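Local coordinates for Lmo0488 protein (Listeria monocytogenes serovar 1/2a, PDB 5TED) that binds shikimate through this effector-binding domain and, as a LysR-type transcriptional regulator, activates transcription of protocatechuate biosynthesis genes, at residues A[43-47]-A[58-63]; A[70-74]-A[197-201]; A[74-78]-A[176-180]; A[103-108]-A[149-155]. All coordinates share one frame. Residues are numbered along the deposited sequence.

Contact 1: residues A[43-47]-A[58-63]; sequences TKSII and AICSYV. With SKM ((3R,4S,5R)-3,4,5-trihydroxycyclohex-1-ene-1-carboxylic acid), chain D.
At the heart of this buried contact, the first turn of a helix lays apolar side chains on a strand and the loop that follows. I46 (chi1 m, chi2 t) puts CG2 3.5 Å from CB of A58 and 4.3 Å from SG of C60. I47 (m, m) brings CD1 to 4.3 Å from C60 SG and CG1 to 4.2 Å from V63 CG2. Residues 43-47 are helical, I47 N hydrogen-bonded to T43 O at 3.1 Å, and 58-60 are extended; their axes run nearly antiparallel, at 155° and 9.1 Å, with CA atoms 5.6 Å apart for T43 and C60 and 7.2 Å for I46 and A58. V63, chi1 t, closes the apolar patch, its CG2 3.5 Å from T43 CG2 and 3.9 Å from K44 NZ. At the polar edge T43 OG1 (chi1 m) accepts a hydrogen bond from S61 N, 3.1 Å. Shikimate O2 accepts hydrogen bonds from T43 N (2.8 Å) and T43 OG1 (a very short 2.4 Å), and O3 one from S61 OG (2.5 Å), itself also hydrogen-bonded to R177 NH1. A helix N terminus and residues following a strand thus hold the carboxylate, consistent with the effector cleft of the periplasmic-binding-protein-like LysR domain.

Contact 2: residues A[70-74]-A[197-201]; sequences EFLPL and KDFAL
Helix-on-sheet packing joins strand 69-84, near its start, to the C-terminal helix of the LysR effector-binding domain, an alpha/beta fold of the periplasmic-binding-protein type. Strand 70-74 is extended as far as P73 and changes at L74 (phi/psi -121/-50); helix 197-201 is regular, with L201 N hydrogen-bonded to K197 O at 3.0 Å. Their axes approach to 9.4 Å at an angle of 46°, and the nearest CA atoms are those of L74 and L201, 5.8 Å apart. Leucines fill the interval. L72 (m, t) meets L201 (m, t) through their CD1 atoms, 3.4 Å apart, and CD1 of L74 (t, p) reaches to 4.1 Å from A200 CB and 3.2 Å from A200 O. L201 CD2 also lies 3.5 Å from P73 O. A water bridges the two backbones, donating to P73 O (2.8 Å) and to L201 O (2.9 Å). L201 additionally touches L181 of the adjacent strand, while A200 rests on L21 of helix 17-26. At the other end K197, fully extended with all four chi angles t, crosses to the strand; its NZ is shared with S183 OG and makes a salt bridge to E70 OE1, 2.6 Å away.

Contact 3: residues A[74-78]-A[176-180]; sequences LTKQE and DRFIY
This antiparallel strand pair carries a classic beta bulge. The axes of 74-77 and 177-180 lie 4.5 Å apart at 152°. R177 O accepts a hydrogen bond from Q77 N at 2.9 Å, and a water links R177 N (3.0 Å) to Q77 O (2.8 Å). From the R177 side chain (t, m, t), NE donates a hydrogen bond to Q77 OE1, 3.0 Å, and a second water links that OE1 to R177 NH2. R177 is also hydrogen-bonded to S61 OG through NH1 and to shikimate O3 through NH2, while Q77 NE2 is hydrogen-bonded to T12 OG1. F178 pairs with K76 in a non-hydrogen-bonded site, CA atoms 4.3 Å apart. I179 N donates to T75 O (2.9 Å), and I179 O takes both L74 N (2.8 Å) and T75 N (3.1 Å), forming the bulge. I179 CD1 lies 3.5 Å from Q77 CD. Y180 lies level with L74, CA to CA 4.9 Å. The pair is flanked by strand 57-60, where I59 touches L74 and I179, and by helix 191-208, which touches L74 and T75.

Contact 4: residues A[103-108]-A[149-155]; sequences YSYIFF and YGISIMP. With SKM ((3R,4S,5R)-3,4,5-trihydroxycyclohex-1-ene-1-carboxylic acid), chain D.
Two backbone hydrogen bonds define a single bridge between diverging strands: I151 N gives to S104 O (2.9 Å) and I106 N to I151 O (2.7 Å), on either side of Y105. The axes of 104-108 and 152-155 run at 35°, 6.2 Å apart at closest. A water spans the opening gap, donating to I106 O (2.7 Å) and I153 O (2.8 Å); another joins S104 OG and Y149 O. G150 is extended, its CA 3.3 Å from S104 O; a CB there would point at 103-108 and clash, 3.0 Å from S104 O, so lacking one permits the approach. Among the apolar contacts, I151 (p, t) sets CG1 3.9 Å from the Y105 ring centroid, a CH-pi contact over the face. F108 (chi1 m) packs CE2 on M154 CB, 4.0 Å, and CZ on P155 CD, 4.1 Å. F108 and P155 line the shikimate pocket, F108 CD1 3.4 Å from shikimate O7. Strand 130-135 flanks 104-108, helix 138-146 covers I106 and F108, and strand 69-84 pairs with 152-155.

How the contacts relate
From the N terminus, contact 1 closes first: a short connection brings strand 57-60 back alongside helix 43-51, and the chain then enters strand 69-84. From that strand two long loops start, sharing L74. Contact 3 closes the shorter one on strand 177-184, and contact 2 the longer, once the chain has reached helix 191-208. Contact 4 opens and closes within both, so its segments belong to the excursion that builds the other half of the domain. Strand 57-60 joins contact 1 to contact 3 through C60 and Y180. Q77 touching P155 links contact 3 to contact 4, and shikimate, touched by contacts 1, 3 and 4, lies between the two halves.

Contact 1: residues A[43-47]-A[58-63]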
loop_
_atom_site.group_PDB
_atom_site.type_symbol
_atom_site.label_atom_id
_atom_site.label_comp_id
_atom_site.label_asym_id
_atom_site.label_seq_id
_atom_site.Cartn_x
_atom_site.Cartn_y
_atom_site.Cartn_z
ATOM N N THR A 43 -5.597 2.116 -10.695
ATOM C CA THR A 43 -5.709 2.736 -12.015
ATOM C C THR A 43 -6.969 3.585 -12.152
ATOM O O THR A 43 -6.941 4.669 -12.751
ATOM C CB THR A 43 -5.683 1.665 -13.111
ATOM O OG1 THR A 43 -4.396 1.047 -13.174
ATOM C CG2 THR A 43 -5.984 2.274 -14.484
ATOM N N LYS A 44 -8.097 3.099 -11.643
ATOM C CA LYS A 44 -9.340 3.819 -11.892
ATOM C C LYS A 44 -9.370 5.166 -11.162
ATOM O O LYS A 44 -9.937 6.133 -11.679
ATOM C CB LYS A 44 -10.525 2.927 -11.518
ATOM C CG LYS A 44 -10.704 1.731 -12.488
ATOM C CD LYS A 44 -10.873 2.193 -13.951
ATOM C CE LYS A 44 -11.167 1.039 -14.926
ATOM N NZ LYS A 44 -9.971 0.234 -15.360
ATOM N N SER A 45 -8.704 5.280 -10.008
ATOM C CA SER A 45 -8.562 6.592 -9.378
ATOM C C SER A 45 -7.503 7.450 -10.073
ATOM O O SER A 45 -7.667 8.671 -10.177
ATOM C CB SER A 45 -8.241 6.423 -7.892
ATOM O OG SER A 45 -6.862 6.591 -7.629
ATOM N N ILE A 46 -6.434 6.827 -10.580
ATOM C CA ILE A 46 -5.310 7.562 -11.163
ATOM C C ILE A 46 -5.738 8.326 -12.411
ATOM O O ILE A 46 -5.269 9.445 -12.662
ATOM C CB ILE A 46 -4.149 6.591 -11.457
ATOM C CG1 ILE A 46 -3.422 6.244 -10.146
ATOM C CG2 ILE A 46 -3.207 7.154 -12.535
ATOM C CD1 ILE A 46 -2.438 5.073 -10.264
ATOM N N ILE A 47 -6.610 7.731 -13.225
ATOM C CA ILE A 47 -6.999 8.369 -14.486
ATOM C C ILE A 47 -7.615 9.747 -14.268
ATOM O O ILE A 47 -7.188 10.704 -14.940
ATOM C CB ILE A 47 -7.934 7.443 -15.280
ATOM C CG1 ILE A 47 -7.214 6.164 -15.709
ATOM C CG2 ILE A 47 -8.535 8.192 -16.463
ATOM C CD1 ILE A 47 -6.078 6.382 -16.687
ATOM N N ALA A 58 1.585 9.521 -15.141
ATOM C CA ALA A 58 1.149 8.393 -14.335
ATOM C C ALA A 58 1.743 7.108 -14.889
ATOM O O ALA A 58 2.093 7.018 -16.066
ATOM C CB ALA A 58 -0.376 8.287 -14.280
ATOM N N ILE A 59 1.881 6.125 -14.010
ATOM C CA ILE A 59 2.270 4.774 -14.374
ATOM C C ILE A 59 1.143 3.855 -13.924
ATOM O O ILE A 59 0.884 3.737 -12.714
ATOM C CB ILE A 59 3.600 4.366 -13.717
ATOM C CG1 ILE A 59 4.727 5.329 -14.153
ATOM C CG2 ILE A 59 3.910 2.894 -14.052
ATOM C CD1 ILE A 59 6.073 5.110 -13.421
ATOM N N CYS A 60 0.473 3.207 -14.878
ATOM C CA CYS A 60 -0.742 2.474 -14.523
ATOM C C CYS A 60 -1.109 1.483 -15.630
ATOM O O CYS A 60 -0.364 1.289 -16.599
ATOM C CB CYS A 60 -1.896 3.449 -14.236
ATOM S SG CYS A 60 -2.420 4.378 -15.688
ATOM N N SER A 61 -2.269 0.838 -15.467
ATOM C CA SER A 61 -2.792 -0.102 -16.450
ATOM C C SER A 61 -3.423 0.649 -17.615
ATOM O O SER A 61 -3.909 1.777 -17.472
ATOM C CB SER A 61 -3.850 -1.026 -15.830
ATOM O OG SER A 61 -3.296 -1.836 -14.795
ATOM N N TYR A 62 -3.421 0.009 -18.775
ATOM C CA TYR A 62 -4.167 0.532 -19.910
ATOM C C TYR A 62 -5.661 0.520 -19.606
ATOM O O TYR A 62 -6.172 -0.403 -18.964
ATOM C CB TYR A 62 -3.873 -0.305 -21.154
ATOM C CG TYR A 62 -4.616 0.145 -22.394
ATOM C CD1 TYR A 62 -4.229 1.290 -23.081
ATOM C CD2 TYR A 62 -5.695 -0.577 -22.888
ATOM C CE1 TYR A 62 -4.900 1.712 -24.220
ATOM C CE2 TYR A 62 -6.371 -0.164 -24.038
ATOM C CZ TYR A 62 -5.966 0.981 -24.692
ATOM O OH TYR A 62 -6.626 1.407 -25.817
ATOM N N VAL A 63 -6.374 1.539 -20.084
ATOM C CA VAL A 63 -7.818 1.633 -19.911
ATOM C C VAL A 63 -8.432 1.917 -21.271
ATOM O O VAL A 63 -8.056 2.884 -21.936
ATOM C CB VAL A 63 -8.217 2.725 -18.895
ATOM C CG1 VAL A 63 -9.746 2.811 -18.782
ATOM C CG2 VAL A 63 -7.620 2.436 -17.548
HETATM O O12 SKM D . -1.677 -2.744 -7.056
HETATM C C8 SKM D . -2.892 -3.452 -7.288
HETATM C C6 SKM D . -3.966 -2.601 -7.363
HETATM O O7 SKM D . -5.179 -3.314 -7.605
HETATM C C5 SKM D . -3.851 -1.495 -8.585
HETATM C C4 SKM D . -3.531 -2.108 -9.880
HETATM C C1 SKM D . -3.781 -1.369 -11.203
HETATM O O2 SKM D . -4.594 -0.400 -11.217
HETATM O O3 SKM D . -3.194 -1.743 -12.264
HETATM C C10 SKM D . -2.842 -3.554 -9.904
HETATM C C9 SKM D . -2.744 -4.342 -8.713
HETATM O O11 SKM D . -1.522 -4.966 -8.708
#

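Contact 2: residues A[70-74]-A[197-201]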
loop_
_atom_site.group_PDB
_atom_site.type_symbol
_atom_site.label_atom_id
_atom_site.label_comp_id
_atom_site.label_asym_id
_atom_site.label_seq_id
_atom_site.Cartn_x
_atom_site.Cartn_y
_atom_site.Cartn_z
ATOM N N GLU A 70 -2.760 9.289 -23.444
ATOM C CA GLU A 70 -1.785 8.536 -24.215
ATOM C C GLU A 70 -1.140 7.498 -23.312
ATOM O O GLU A 70 -0.569 7.849 -22.280
ATOM C CB GLU A 70 -0.722 9.469 -24.780
ATOM C CG GLU A 70 0.424 8.733 -25.413
ATOM C CD GLU A 70 1.582 9.631 -25.711
ATOM O OE1 GLU A 70 2.297 10.034 -24.774
ATOM O OE2 GLU A 70 1.772 9.941 -26.894
ATOM N N PHE A 71 -1.218 6.227 -23.700
ATOM C CA PHE A 71 -0.583 5.135 -22.971
ATOM C C PHE A 71 0.584 4.613 -23.804
ATOM O O PHE A 71 0.392 4.257 -24.970
ATOM C CB PHE A 71 -1.568 3.996 -22.701
ATOM C CG PHE A 71 -2.746 4.373 -21.832
ATOM C CD1 PHE A 71 -3.922 4.851 -22.405
ATOM C CD2 PHE A 71 -2.693 4.222 -20.454
ATOM C CE1 PHE A 71 -5.030 5.182 -21.619
ATOM C CE2 PHE A 71 -3.802 4.541 -19.653
ATOM C CZ PHE A 71 -4.970 5.028 -20.246
ATOM N N LEU A 72 1.789 4.610 -23.233
ATOM C CA LEU A 72 2.964 4.057 -23.899
ATOM C C LEU A 72 3.582 2.970 -23.028
ATOM O O LEU A 72 3.756 3.174 -21.815
ATOM C CB LEU A 72 4.017 5.144 -24.218
ATOM C CG LEU A 72 3.554 6.189 -25.250
ATOM C CD1 LEU A 72 4.557 7.281 -25.387
ATOM C CD2 LEU A 72 3.347 5.537 -26.595
ATOM N N PRO A 73 3.955 1.827 -23.603
ATOM C CA PRO A 73 4.417 0.702 -22.780
ATOM C C PRO A 73 5.660 1.080 -21.984
ATOM O O PRO A 73 6.581 1.710 -22.503
ATOM C CB PRO A 73 4.706 -0.397 -23.816
ATOM C CG PRO A 73 4.923 0.329 -25.101
ATOM C CD PRO A 73 4.045 1.547 -25.046
ATOM N N LEU A 74 5.665 0.725 -20.697
ATOM C CA LEU A 74 6.792 1.038 -19.820
ATOM C C LEU A 74 7.426 -0.204 -19.217
ATOM O O LEU A 74 8.648 -0.360 -19.300
ATOM C CB LEU A 74 6.361 1.995 -18.695
ATOM C CG LEU A 74 7.464 2.329 -17.673
ATOM C CD1 LEU A 74 8.595 3.138 -18.298
ATOM C CD2 LEU A 74 6.859 3.077 -16.476
ATOM N N LYS A 197 9.634 11.739 -18.860
ATOM C CA LYS A 197 8.874 10.836 -19.719
ATOM C C LYS A 197 9.784 10.158 -20.735
ATOM O O LYS A 197 9.780 8.928 -20.861
ATOM C CB LYS A 197 7.753 11.596 -20.428
ATOM C CG LYS A 197 6.893 10.733 -21.361
ATOM C CD LYS A 197 5.915 11.611 -22.162
ATOM C CE LYS A 197 5.028 10.775 -23.072
ATOM N NZ LYS A 197 4.049 11.654 -23.776
ATOM N N ASP A 198 10.567 10.949 -21.478
ATOM C CA ASP A 198 11.458 10.370 -22.480
ATOM C C ASP A 198 12.472 9.424 -21.846
ATOM O O ASP A 198 12.736 8.331 -22.371
ATOM C CB ASP A 198 12.188 11.477 -23.244
ATOM C CG ASP A 198 11.259 12.306 -24.119
ATOM O OD1 ASP A 198 10.102 11.889 -24.349
ATOM O OD2 ASP A 198 11.705 13.370 -24.601
ATOM N N PHE A 199 13.061 9.832 -20.724
ATOM C CA PHE A 199 14.006 8.964 -20.034
ATOM C C PHE A 199 13.367 7.636 -19.658
ATOM O O PHE A 199 13.944 6.561 -19.890
ATOM C CB PHE A 199 14.554 9.652 -18.787
ATOM C CG PHE A 199 15.163 8.693 -17.819
ATOM C CD1 PHE A 199 16.476 8.306 -17.951
ATOM C CD2 PHE A 199 14.413 8.187 -16.775
ATOM C CE1 PHE A 199 17.033 7.398 -17.067
ATOM C CE2 PHE A 199 14.960 7.291 -15.885
ATOM C CZ PHE A 199 16.273 6.898 -16.028
ATOM N N ALA A 200 12.176 7.693 -19.051
ATOM C CA ALA A 200 11.543 6.479 -18.546
ATOM C C ALA A 200 11.159 5.532 -19.670
ATOM O O ALA A 200 11.334 4.317 -19.543
ATOM C CB ALA A 200 10.312 6.839 -17.723
ATOM N N LEU A 201 10.637 6.058 -20.779
ATOM C CA LEU A 201 10.274 5.173 -21.888
ATOM C C LEU A 201 11.503 4.491 -22.485
ATOM O O LEU A 201 11.469 3.289 -22.813
ATOM C CB LEU A 201 9.521 5.971 -22.953
ATOM C CG LEU A 201 8.099 6.353 -22.514
ATOM C CD1 LEU A 201 7.400 7.211 -23.555
ATOM C CD2 LEU A 201 7.285 5.096 -22.225
HETATM O O HOH W 1 9.070 1.947 -23.686
#

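Contact 3: residues A[74-78]-A[176-180]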
loop_
_atom_site.group_PDB
_atom_site.type_symbol
_atom_site.label_atom_id
_atom_site.label_comp_id
_atom_site.label_asym_id
_atom_site.label_seq_id
_atom_site.Cartn_x
_atom_site.Cartn_y
_atom_site.Cartn_z
ATOM N N LEU A 74 5.665 0.725 -20.697
ATOM C CA LEU A 74 6.792 1.038 -19.820
ATOM C C LEU A 74 7.426 -0.204 -19.217
ATOM O O LEU A 74 8.648 -0.360 -19.300
ATOM C CB LEU A 74 6.361 1.995 -18.695
ATOM C CG LEU A 74 7.464 2.329 -17.673
ATOM C CD1 LEU A 74 8.595 3.138 -18.298
ATOM C CD2 LEU A 74 6.859 3.077 -16.476
ATOM N N THR A 75 6.638 -1.108 -18.636
ATOM C CA THR A 75 7.188 -2.332 -18.050
ATOM C C THR A 75 6.111 -3.414 -18.112
ATOM O O THR A 75 5.070 -3.238 -18.746
ATOM C CB THR A 75 7.699 -2.060 -16.628
ATOM O OG1 THR A 75 8.324 -3.231 -16.112
ATOM C CG2 THR A 75 6.553 -1.616 -15.688
ATOM N N LYS A 76 6.367 -4.551 -17.467
ATOM C CA LYS A 76 5.417 -5.658 -17.500
ATOM C C LYS A 76 5.530 -6.458 -16.213
ATOM O O LYS A 76 6.501 -6.327 -15.465
ATOM C CB LYS A 76 5.656 -6.576 -18.697
ATOM C CG LYS A 76 6.998 -7.291 -18.666
ATOM C CD LYS A 76 7.301 -7.908 -20.027
ATOM C CE LYS A 76 8.717 -8.453 -20.073
ATOM N NZ LYS A 76 8.979 -9.315 -18.882
ATOM N N GLN A 77 4.522 -7.297 -15.960
ATOM C CA GLN A 77 4.551 -8.188 -14.805
ATOM C C GLN A 77 4.070 -9.567 -15.216
ATOM O O GLN A 77 3.405 -9.737 -16.242
ATOM C CB GLN A 77 3.686 -7.657 -13.654
ATOM C CG GLN A 77 4.191 -6.351 -13.094
ATOM C CD GLN A 77 3.259 -5.755 -12.077
ATOM O OE1 GLN A 77 2.034 -5.825 -12.217
ATOM N NE2 GLN A 77 3.834 -5.159 -11.040
ATOM N N GLU A 78 4.414 -10.551 -14.394
ATOM C CA GLU A 78 3.950 -11.918 -14.566
ATOM C C GLU A 78 2.835 -12.177 -13.555
ATOM O O GLU A 78 3.036 -11.999 -12.351
ATOM C CB GLU A 78 5.103 -12.904 -14.366
ATOM C CG GLU A 78 4.698 -14.370 -14.438
ATOM C CD GLU A 78 5.770 -15.315 -13.882
ATOM O OE1 GLU A 78 6.868 -14.834 -13.503
ATOM O OE2 GLU A 78 5.507 -16.542 -13.822
ATOM N N ASP A 176 0.033 -11.414 -21.480
ATOM C CA ASP A 176 0.971 -10.427 -20.979
ATOM C C ASP A 176 0.252 -9.368 -20.153
ATOM O O ASP A 176 -0.852 -8.936 -20.493
ATOM C CB ASP A 176 1.718 -9.784 -22.145
ATOM C CG ASP A 176 2.466 -10.807 -22.975
ATOM O OD1 ASP A 176 3.531 -11.272 -22.515
ATOM O OD2 ASP A 176 1.974 -11.159 -24.072
ATOM N N ARG A 177 0.857 -9.000 -19.033
ATOM C CA ARG A 177 0.393 -7.900 -18.190
ATOM C C ARG A 177 1.365 -6.752 -18.441
ATOM O O ARG A 177 2.498 -6.788 -17.973
ATOM C CB ARG A 177 0.380 -8.304 -16.710
ATOM C CG ARG A 177 -0.300 -7.317 -15.742
ATOM C CD ARG A 177 0.446 -5.961 -15.655
ATOM N NE ARG A 177 0.145 -5.228 -14.421
ATOM C CZ ARG A 177 -0.849 -4.350 -14.272
ATOM N NH1 ARG A 177 -1.658 -4.072 -15.288
ATOM N NH2 ARG A 177 -1.019 -3.732 -13.105
ATOM N N PHE A 178 0.937 -5.754 -19.206
ATOM C CA PHE A 178 1.760 -4.583 -19.473
ATOM C C PHE A 178 1.355 -3.433 -18.562
ATOM O O PHE A 178 0.197 -3.327 -18.146
ATOM C CB PHE A 178 1.647 -4.141 -20.928
ATOM C CG PHE A 178 2.314 -5.072 -21.889
ATOM C CD1 PHE A 178 3.695 -5.115 -21.995
ATOM C CD2 PHE A 178 1.556 -5.915 -22.683
ATOM C CE1 PHE A 178 4.303 -5.981 -22.883
ATOM C CE2 PHE A 178 2.158 -6.779 -23.571
ATOM C CZ PHE A 178 3.528 -6.815 -23.673
ATOM N N ILE A 179 2.331 -2.577 -18.264
ATOM C CA ILE A 179 2.137 -1.358 -17.484
ATOM C C ILE A 179 2.633 -0.182 -18.317
ATOM O O ILE A 179 3.675 -0.277 -18.979
ATOM C CB ILE A 179 2.881 -1.443 -16.135
ATOM C CG1 ILE A 179 2.204 -2.482 -15.229
ATOM C CG2 ILE A 179 2.969 -0.059 -15.461
ATOM C CD1 ILE A 179 2.971 -2.785 -13.980
ATOM N N TYR A 180 1.901 0.929 -18.268
ATOM C CA TYR A 180 2.077 2.023 -19.212
ATOM C C TYR A 180 2.417 3.320 -18.499
ATOM O O TYR A 180 2.009 3.547 -17.360
ATOM C CB TYR A 180 0.807 2.235 -20.043
ATOM C CG TYR A 180 0.483 1.040 -20.882
ATOM C CD1 TYR A 180 -0.154 -0.069 -20.327
ATOM C CD2 TYR A 180 0.829 0.998 -22.226
ATOM C CE1 TYR A 180 -0.448 -1.189 -21.087
ATOM C CE2 TYR A 180 0.545 -0.129 -22.998
ATOM C CZ TYR A 180 -0.094 -1.210 -22.419
ATOM O OH TYR A 180 -0.386 -2.317 -23.183
HETATM O O HOH W 2 0.363 -4.425 -10.823
HETATM O O HOH W 3 3.553 -10.285 -18.983
#

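Contact 4: residues A[103-108]-A[149-155]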
loop_
_atom_site.group_PDB
_atom_site.type_symbol
_atom_site.label_atom_id
_atom_site.label_comp_id
_atom_site.label_asym_id
_atom_site.label_seq_id
_atom_site.Cartn_x
_atom_site.Cartn_y
_atom_site.Cartn_z
ATOM N N TYR A 103 -11.695 -23.276 -5.483
ATOM C CA TYR A 103 -11.176 -22.557 -4.325
ATOM C C TYR A 103 -11.625 -21.102 -4.283
ATOM O O TYR A 103 -11.853 -20.469 -5.316
ATOM C CB TYR A 103 -9.655 -22.650 -4.298
ATOM C CG TYR A 103 -9.230 -24.083 -4.209
ATOM C CD1 TYR A 103 -9.488 -24.819 -3.061
ATOM C CD2 TYR A 103 -8.617 -24.723 -5.281
ATOM C CE1 TYR A 103 -9.122 -26.145 -2.972
ATOM C CE2 TYR A 103 -8.245 -26.041 -5.195
ATOM C CZ TYR A 103 -8.508 -26.750 -4.047
ATOM O OH TYR A 103 -8.142 -28.070 -3.964
ATOM N N SER A 104 -11.761 -20.587 -3.059
ATOM C CA SER A 104 -12.245 -19.225 -2.836
ATOM C C SER A 104 -11.130 -18.188 -3.000
ATOM O O SER A 104 -10.055 -18.307 -2.397
ATOM C CB SER A 104 -12.865 -19.102 -1.443
ATOM O OG SER A 104 -13.305 -17.774 -1.227
ATOM N N TYR A 105 -11.412 -17.137 -3.776
ATOM C CA TYR A 105 -10.427 -16.117 -4.095
ATOM C C TYR A 105 -10.518 -14.916 -3.169
ATOM O O TYR A 105 -11.599 -14.516 -2.722
ATOM C CB TYR A 105 -10.601 -15.617 -5.528
ATOM C CG TYR A 105 -9.803 -16.395 -6.531
ATOM C CD1 TYR A 105 -10.305 -17.579 -7.068
ATOM C CD2 TYR A 105 -8.557 -15.946 -6.954
ATOM C CE1 TYR A 105 -9.581 -18.310 -7.989
ATOM C CE2 TYR A 105 -7.829 -16.656 -7.883
ATOM C CZ TYR A 105 -8.353 -17.831 -8.404
ATOM O OH TYR A 105 -7.626 -18.542 -9.303
ATOM N N ILE A 106 -9.349 -14.343 -2.912
ATOM C CA ILE A 106 -9.196 -12.954 -2.504
ATOM C C ILE A 106 -8.955 -12.218 -3.816
ATOM O O ILE A 106 -7.881 -12.330 -4.416
ATOM C CB ILE A 106 -8.032 -12.774 -1.529
ATOM C CG1 ILE A 106 -8.302 -13.553 -0.236
ATOM C CG2 ILE A 106 -7.782 -11.285 -1.262
ATOM C CD1 ILE A 106 -7.058 -14.125 0.367
ATOM N N PHE A 107 -9.979 -11.518 -4.292
ATOM C CA PHE A 107 -10.028 -10.948 -5.631
ATOM C C PHE A 107 -9.735 -9.454 -5.591
ATOM O O PHE A 107 -9.992 -8.785 -4.586
ATOM C CB PHE A 107 -11.417 -11.182 -6.241
ATOM C CG PHE A 107 -11.398 -11.682 -7.668
ATOM C CD1 PHE A 107 -10.955 -12.955 -7.963
ATOM C CD2 PHE A 107 -11.867 -10.884 -8.707
ATOM C CE1 PHE A 107 -10.967 -13.429 -9.275
ATOM C CE2 PHE A 107 -11.869 -11.339 -10.012
ATOM C CZ PHE A 107 -11.415 -12.618 -10.297
ATOM N N PHE A 108 -9.179 -8.932 -6.685
ATOM C CA PHE A 108 -9.001 -7.488 -6.794
ATOM C C PHE A 108 -10.343 -6.793 -6.966
ATOM O O PHE A 108 -11.214 -7.270 -7.698
ATOM C CB PHE A 108 -8.096 -7.140 -7.976
ATOM C CG PHE A 108 -6.628 -7.326 -7.688
ATOM C CD1 PHE A 108 -5.968 -6.490 -6.807
ATOM C CD2 PHE A 108 -5.921 -8.371 -8.274
ATOM C CE1 PHE A 108 -4.616 -6.675 -6.524
ATOM C CE2 PHE A 108 -4.581 -8.560 -7.992
ATOM C CZ PHE A 108 -3.928 -7.712 -7.124
ATOM N N TYR A 149 -6.930 -17.442 4.206
ATOM C CA TYR A 149 -8.277 -16.915 4.062
ATOM C C TYR A 149 -8.796 -17.096 2.637
ATOM O O TYR A 149 -10.009 -17.036 2.415
ATOM C CB TYR A 149 -8.321 -15.439 4.488
ATOM C CG TYR A 149 -9.744 -14.935 4.639
ATOM C CD1 TYR A 149 -10.590 -15.449 5.622
ATOM C CD2 TYR A 149 -10.246 -13.974 3.786
ATOM C CE1 TYR A 149 -11.911 -15.000 5.747
ATOM C CE2 TYR A 149 -11.558 -13.512 3.900
ATOM C CZ TYR A 149 -12.383 -14.025 4.879
ATOM O OH TYR A 149 -13.677 -13.561 4.971
ATOM N N GLY A 150 -7.908 -17.345 1.684
ATOM C CA GLY A 150 -8.295 -17.596 0.310
ATOM C C GLY A 150 -7.044 -17.799 -0.515
ATOM O O GLY A 150 -5.926 -17.820 0.011
ATOM N N ILE A 151 -7.238 -17.952 -1.823
ATOM C CA ILE A 151 -6.132 -17.948 -2.774
ATOM C C ILE A 151 -6.224 -16.662 -3.589
ATOM O O ILE A 151 -7.211 -15.934 -3.528
ATOM C CB ILE A 151 -6.131 -19.185 -3.695
ATOM C CG1 ILE A 151 -7.343 -19.171 -4.638
ATOM C CG2 ILE A 151 -6.035 -20.485 -2.877
ATOM C CD1 ILE A 151 -7.260 -20.278 -5.716
ATOM N N SER A 152 -5.200 -16.403 -4.402
ATOM C CA SER A 152 -5.283 -15.207 -5.232
ATOM C C SER A 152 -4.517 -15.398 -6.537
ATOM O O SER A 152 -3.642 -16.257 -6.647
ATOM C CB SER A 152 -4.753 -13.977 -4.479
ATOM O OG SER A 152 -3.335 -13.980 -4.450
ATOM N N ILE A 153 -4.880 -14.584 -7.532
ATOM C CA ILE A 153 -4.064 -14.342 -8.718
ATOM C C ILE A 153 -3.600 -12.894 -8.653
ATOM O O ILE A 153 -4.415 -11.989 -8.453
ATOM C CB ILE A 153 -4.849 -14.615 -10.011
ATOM C CG1 ILE A 153 -4.012 -14.273 -11.246
ATOM C CG2 ILE A 153 -6.132 -13.797 -10.033
ATOM C CD1 ILE A 153 -4.689 -14.659 -12.562
ATOM N N MET A 154 -2.299 -12.664 -8.804
ATOM C CA MET A 154 -1.748 -11.330 -8.583
ATOM C C MET A 154 -0.396 -11.247 -9.274
ATOM O O MET A 154 0.151 -12.265 -9.700
ATOM C CB MET A 154 -1.617 -11.018 -7.083
ATOM C CG MET A 154 -0.663 -11.921 -6.338
ATOM S SD MET A 154 -0.757 -11.774 -4.527
ATOM C CE MET A 154 -0.399 -10.027 -4.304
ATOM N N PRO A 155 0.173 -10.045 -9.391
ATOM C CA PRO A 155 1.509 -9.924 -9.990
ATOM C C PRO A 155 2.557 -10.591 -9.117
ATOM O O PRO A 155 2.508 -10.515 -7.888
ATOM C CB PRO A 155 1.749 -8.405 -10.060
ATOM C CG PRO A 155 0.481 -7.754 -9.713
ATOM C CD PRO A 155 -0.348 -8.750 -8.928
HETATM O O12 SKM D . -1.677 -2.744 -7.056
HETATM C C8 SKM D . -2.892 -3.452 -7.288
HETATM C C6 SKM D . -3.966 -2.601 -7.363
HETATM O O7 SKM D . -5.179 -3.314 -7.605
HETATM C C5 SKM D . -3.851 -1.495 -8.585
HETATM C C4 SKM D . -3.531 -2.108 -9.880
HETATM C C1 SKM D . -3.781 -1.369 -11.203
HETATM O O2 SKM D . -4.594 -0.400 -11.217
HETATM O O3 SKM D . -3.194 -1.743 -12.264
HETATM C C10 SKM D . -2.842 -3.554 -9.904
HETATM C C9 SKM D . -2.744 -4.342 -8.713
HETATM O O11 SKM D . -1.522 -4.966 -8.708
HETATM O O HOH W 4 -12.018 -15.892 0.635
HETATM O O HOH W 5 -6.749 -12.185 -6.898
#